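Local atomic coordinates of concanavalin A-like lectin protein kinase family protein (Theobroma cacao, PDB entry 6CTH), a protein that probably transfers phosphate from ATP to protein substrates as a plant lectin receptor-like kinase, its kinase domain here holding an oxindole inhibitor and magnesium. Residues A[204-216]-A[225-237]. Sequence-based numbering, arbitrary orientation.
Sequences GVVALEIASGRRS and EALLLVPWVWESY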
loop_
_atom_site.group_PDB
_atom_site.type_symbol
_atom_site.label_atom_id
_atom_site.label_comp_id
_atom_site.label_asym_id
_atom_site.label_seq_id
_atom_site.Cartn_x
_atom_site.Cartn_y
_atom_site.Cartn_z
ATOM N N GLY A 204 -1.194 -9.551 1.505
ATOM C CA GLY A 204 -2.318 -10.534 1.362
ATOM C C GLY A 204 -3.655 -9.817 1.445
ATOM O O GLY A 204 -4.502 -9.996 0.566
ATOM N N VAL A 205 -3.795 -8.966 2.447
ATOM C CA VAL A 205 -5.040 -8.223 2.655
ATOM C C VAL A 205 -5.285 -7.325 1.451
ATOM O O VAL A 205 -6.367 -7.361 0.858
ATOM C CB VAL A 205 -5.018 -7.389 3.927
ATOM C CG1 VAL A 205 -6.290 -6.559 4.032
ATOM C CG2 VAL A 205 -4.851 -8.273 5.131
ATOM N N VAL A 206 -4.244 -6.611 1.020
ATOM C CA VAL A 206 -4.368 -5.742 -0.138
ATOM C C VAL A 206 -4.770 -6.538 -1.374
ATOM O O VAL A 206 -5.592 -6.095 -2.147
ATOM C CB VAL A 206 -3.066 -4.921 -0.358
ATOM C CG1 VAL A 206 -3.056 -4.282 -1.745
ATOM C CG2 VAL A 206 -2.957 -3.858 0.749
ATOM N N ALA A 207 -4.142 -7.694 -1.609
ATOM C CA ALA A 207 -4.462 -8.529 -2.766
ATOM C C ALA A 207 -5.964 -8.861 -2.787
ATOM O O ALA A 207 -6.614 -8.780 -3.811
ATOM C CB ALA A 207 -3.666 -9.809 -2.724
ATOM N N LEU A 208 -6.498 -9.183 -1.622
ATOM C CA LEU A 208 -7.929 -9.539 -1.512
ATOM C C LEU A 208 -8.851 -8.351 -1.694
ATOM O O LEU A 208 -9.947 -8.501 -2.247
ATOM C CB LEU A 208 -8.178 -10.257 -0.201
ATOM C CG LEU A 208 -7.451 -11.600 -0.084
ATOM C CD1 LEU A 208 -7.694 -12.279 1.229
ATOM C CD2 LEU A 208 -7.769 -12.565 -1.227
ATOM N N GLU A 209 -8.429 -7.173 -1.217
ATOM C CA GLU A 209 -9.167 -5.925 -1.455
ATOM C C GLU A 209 -9.237 -5.643 -2.936
ATOM O O GLU A 209 -10.249 -5.195 -3.441
ATOM C CB GLU A 209 -8.551 -4.718 -0.745
ATOM C CG GLU A 209 -8.580 -4.804 0.764
ATOM C CD GLU A 209 -7.967 -3.656 1.482
ATOM O OE1 GLU A 209 -6.890 -3.176 0.998
ATOM O OE2 GLU A 209 -8.540 -3.195 2.530
ATOM N N ILE A 210 -8.106 -5.825 -3.648
ATOM C CA ILE A 210 -8.079 -5.578 -5.073
ATOM C C ILE A 210 -8.988 -6.554 -5.882
ATOM O O ILE A 210 -9.721 -6.143 -6.783
ATOM C CB ILE A 210 -6.608 -5.616 -5.547
ATOM C CG1 ILE A 210 -5.852 -4.422 -5.000
ATOM C CG2 ILE A 210 -6.470 -5.655 -7.056
ATOM C CD1 ILE A 210 -4.344 -4.477 -5.259
ATOM N N ALA A 211 -8.952 -7.827 -5.545
ATOM C CA ALA A 211 -9.824 -8.839 -6.166
ATOM C C ALA A 211 -11.322 -8.526 -5.963
ATOM O O ALA A 211 -12.131 -8.710 -6.880
ATOM C CB ALA A 211 -9.528 -10.199 -5.568
ATOM N N SER A 212 -11.642 -8.061 -4.770
ATOM C CA SER A 212 -13.044 -8.010 -4.298
ATOM C C SER A 212 -13.676 -6.620 -4.384
ATOM O O SER A 212 -14.924 -6.480 -4.336
ATOM C CB SER A 212 -13.093 -8.545 -2.855
ATOM O OG SER A 212 -12.559 -7.597 -1.923
ATOM N N GLY A 213 -12.851 -5.576 -4.480
ATOM C CA GLY A 213 -13.313 -4.210 -4.358
ATOM C C GLY A 213 -13.912 -3.863 -3.014
ATOM O O GLY A 213 -14.724 -2.945 -2.933
ATOM N N ARG A 214 -13.533 -4.586 -1.958
ATOM C CA ARG A 214 -14.077 -4.414 -0.615
ATOM C C ARG A 214 -12.940 -4.095 0.337
ATOM O O ARG A 214 -11.881 -4.749 0.269
ATOM C CB ARG A 214 -14.736 -5.696 -0.126
ATOM C CG ARG A 214 -15.994 -6.036 -0.907
ATOM C CD ARG A 214 -16.554 -7.376 -0.484
ATOM N NE ARG A 214 -17.638 -7.832 -1.364
ATOM C CZ ARG A 214 -18.921 -7.449 -1.289
ATOM N NH1 ARG A 214 -19.328 -6.560 -0.384
ATOM N NH2 ARG A 214 -19.806 -7.963 -2.160
ATOM N N ARG A 215 -13.167 -3.088 1.195
ATOM C CA ARG A 215 -12.200 -2.712 2.182
ATOM C C ARG A 215 -12.119 -3.751 3.310
ATOM O O ARG A 215 -13.160 -4.289 3.774
ATOM C CB ARG A 215 -12.551 -1.312 2.728
ATOM C CG ARG A 215 -11.428 -0.675 3.522
ATOM C CD ARG A 215 -11.838 0.669 4.108
ATOM N NE ARG A 215 -12.223 1.662 3.124
ATOM C CZ ARG A 215 -11.405 2.507 2.499
ATOM N NH1 ARG A 215 -10.093 2.461 2.680
ATOM N NH2 ARG A 215 -11.918 3.422 1.667
ATOM N N SER A 216 -10.897 -4.006 3.784
ATOM C CA SER A 216 -10.635 -4.968 4.851
ATOM C C SER A 216 -11.551 -4.773 6.069
ATOM O O SER A 216 -12.112 -5.762 6.549
ATOM C CB SER A 216 -9.199 -4.846 5.369
ATOM O OG SER A 216 -8.972 -5.825 6.366
ATOM N N GLU A 225 -22.957 -11.879 7.383
ATOM C CA GLU A 225 -22.786 -11.245 8.710
ATOM C C GLU A 225 -21.306 -10.917 9.052
ATOM O O GLU A 225 -21.030 -10.268 10.045
ATOM C CB GLU A 225 -23.427 -12.116 9.809
ATOM N N ALA A 226 -20.363 -11.329 8.201
ATOM C CA ALA A 226 -18.946 -11.115 8.465
ATOM C C ALA A 226 -18.700 -9.619 8.523
ATOM O O ALA A 226 -19.313 -8.851 7.778
ATOM C CB ALA A 226 -18.090 -11.778 7.400
ATOM N N LEU A 227 -17.841 -9.208 9.458
ATOM C CA LEU A 227 -17.452 -7.801 9.624
ATOM C C LEU A 227 -16.165 -7.495 8.889
ATOM O O LEU A 227 -15.853 -6.325 8.675
ATOM C CB LEU A 227 -17.266 -7.482 11.108
ATOM C CG LEU A 227 -18.494 -7.845 11.981
ATOM C CD1 LEU A 227 -18.192 -7.610 13.454
ATOM C CD2 LEU A 227 -19.685 -7.018 11.544
ATOM N N LEU A 228 -15.402 -8.544 8.563
ATOM C CA LEU A 228 -14.104 -8.374 7.924
ATOM C C LEU A 228 -13.927 -9.179 6.662
ATOM O O LEU A 228 -14.431 -10.282 6.508
ATOM C CB LEU A 228 -12.976 -8.740 8.896
ATOM C CG LEU A 228 -12.822 -7.933 10.187
ATOM C CD1 LEU A 228 -11.692 -8.555 10.972
ATOM C CD2 LEU A 228 -12.501 -6.467 9.952
ATOM N N LEU A 229 -13.058 -8.658 5.794
ATOM C CA LEU A 229 -12.795 -9.288 4.515
ATOM C C LEU A 229 -12.166 -10.658 4.540
ATOM O O LEU A 229 -12.635 -11.545 3.832
ATOM C CB LEU A 229 -11.875 -8.360 3.667
ATOM C CG LEU A 229 -11.605 -8.800 2.225
ATOM C CD1 LEU A 229 -12.865 -8.885 1.417
ATOM C CD2 LEU A 229 -10.674 -7.770 1.597
ATOM N N VAL A 230 -11.062 -10.840 5.271
ATOM C CA VAL A 230 -10.287 -12.046 5.156
ATOM C C VAL A 230 -11.106 -13.302 5.570
ATOM O O VAL A 230 -11.071 -14.295 4.856
ATOM C CB VAL A 230 -8.935 -11.936 5.916
ATOM C CG1 VAL A 230 -8.214 -13.252 6.053
ATOM C CG2 VAL A 230 -8.016 -10.911 5.210
ATOM N N PRO A 231 -11.819 -13.246 6.696
ATOM C CA PRO A 231 -12.626 -14.454 7.061
ATOM C C PRO A 231 -13.682 -14.797 6.030
ATOM O O PRO A 231 -13.897 -15.979 5.773
ATOM C CB PRO A 231 -13.297 -14.072 8.373
ATOM C CG PRO A 231 -12.492 -12.979 8.937
ATOM C CD PRO A 231 -11.819 -12.266 7.783
ATOM N N TRP A 232 -14.315 -13.800 5.425
ATOM C CA TRP A 232 -15.307 -14.060 4.385
ATOM C C TRP A 232 -14.681 -14.651 3.145
ATOM O O TRP A 232 -15.221 -15.559 2.560
ATOM C CB TRP A 232 -16.063 -12.773 4.042
ATOM C CG TRP A 232 -17.003 -12.881 2.912
ATOM C CD1 TRP A 232 -18.295 -13.349 2.956
ATOM C CD2 TRP A 232 -16.774 -12.469 1.560
ATOM N NE1 TRP A 232 -18.877 -13.254 1.702
ATOM C CE2 TRP A 232 -17.968 -12.714 0.835
ATOM C CE3 TRP A 232 -15.690 -11.908 0.893
ATOM C CZ2 TRP A 232 -18.095 -12.419 -0.531
ATOM C CZ3 TRP A 232 -15.814 -11.619 -0.479
ATOM C CH2 TRP A 232 -17.015 -11.881 -1.168
ATOM N N VAL A 233 -13.493 -14.152 2.737
ATOM C CA VAL A 233 -12.791 -14.766 1.606
ATOM C C VAL A 233 -12.402 -16.205 1.933
ATOM O O VAL A 233 -12.591 -17.122 1.100
ATOM C CB VAL A 233 -11.568 -13.921 1.115
ATOM C CG1 VAL A 233 -10.854 -14.626 -0.027
ATOM C CG2 VAL A 233 -12.029 -12.559 0.637
ATOM N N TRP A 234 -11.917 -16.449 3.151
ATOM C CA TRP A 234 -11.481 -17.794 3.501
ATOM C C TRP A 234 -12.708 -18.757 3.502
ATOM O O TRP A 234 -12.631 -19.862 2.949
ATOM C CB TRP A 234 -10.714 -17.810 4.840
ATOM C CG TRP A 234 -9.677 -18.836 4.847
ATOM C CD1 TRP A 234 -9.848 -20.178 4.564
ATOM C CD2 TRP A 234 -8.291 -18.677 5.158
ATOM N NE1 TRP A 234 -8.636 -20.829 4.627
ATOM C CE2 TRP A 234 -7.669 -19.939 4.986
ATOM C CE3 TRP A 234 -7.507 -17.603 5.544
ATOM C CZ2 TRP A 234 -6.285 -20.154 5.214
ATOM C CZ3 TRP A 234 -6.101 -17.816 5.728
ATOM C CH2 TRP A 234 -5.530 -19.076 5.572
ATOM N N GLU A 235 -13.823 -18.301 4.051
ATOM C CA GLU A 235 -15.032 -19.106 4.072
ATOM C C GLU A 235 -15.487 -19.366 2.642
ATOM O O GLU A 235 -15.879 -20.468 2.311
ATOM C CB GLU A 235 -16.130 -18.409 4.875
ATOM C CG GLU A 235 -17.344 -19.268 5.181
ATOM C CD GLU A 235 -18.523 -18.447 5.671
ATOM O OE1 GLU A 235 -19.195 -17.805 4.841
ATOM O OE2 GLU A 235 -18.774 -18.445 6.887
ATOM N N SER A 236 -15.416 -18.359 1.785
ATOM C CA SER A 236 -15.829 -18.542 0.400
ATOM C C SER A 236 -14.959 -19.562 -0.319
ATOM O O SER A 236 -15.454 -20.366 -1.094
ATOM C CB SER A 236 -15.815 -17.227 -0.363
ATOM O OG SER A 236 -16.804 -16.350 0.118
ATOM N N TYR A 237 -13.657 -19.512 -0.069
ATOM C CA TYR A 237 -12.726 -20.453 -0.680
ATOM C C TYR A 237 -12.996 -21.888 -0.239
ATOM O O TYR A 237 -12.965 -22.800 -1.042
ATOM C CB TYR A 237 -11.276 -20.065 -0.378
ATOM C CG TYR A 237 -10.289 -21.194 -0.528
ATOM C CD1 TYR A 237 -9.859 -21.606 -1.773
ATOM C CD2 TYR A 237 -9.785 -21.840 0.579
ATOM C CE1 TYR A 237 -8.960 -22.641 -1.905
ATOM C CE2 TYR A 237 -8.882 -22.870 0.458
ATOM C CZ TYR A 237 -8.474 -23.267 -0.786
ATOM O OH TYR A 237 -7.575 -24.301 -0.896
HETATM O O HOH W 1 -9.913 -8.567 6.773
#
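Leu229, in the first turn of helix 229-237, is a knob in a hole lined by Val205, Leu208, Glu209 and Ser212 of helix 204-212. Its CG stands anti to the backbone N (chi1 -174°), which sets its two methyls against that helix and the loop after it: CD2 lies 3.7 Å from Glu209 CG and also meets Leu208 CB, while CD1 rests 3.6 Å from Ser212 OG and touches Arg214 CB. Apolar contacts extend the seam along both helices, whose axes cross at 71°. Leu208 lays its branched end against Val233, CD2 to CG1 at 3.9 Å, and Val205 CG2 meets Val230 CG2 with the two side chains nearly perpendicular.

Polar contacts fix the start of helix 229-237 against the loop that follows helix 204-212. Leu229 N donates to Ser216 O (3.1 Å, 164° at the hydrogen), in the carbonyl plane and on a lone pair, while Val230 N is met through a water that donates to Ser216 OG, also bonded to Gly182 O. That loop is shaped from its own side: Ser212 OG gives to Leu208 O and takes Arg214 N in an ST turn, and Glu209 OE2, also bonded to Tyr183, accepts Ser216 N at 2.8 Å. The Arg214 guanidinium stands obliquely near Trp232, at most a weak cation-pi attraction, its NH1 being bonded to Pro219 O.

Within the kinase C-lobe, helix 229-238 (αG) docks on the C-terminal half of the central helix 196-212 (αF); helix 256-269 adds Leu267 against Leu208 and Val233, whereas Val206 and Ile210 pack on helix 112-132.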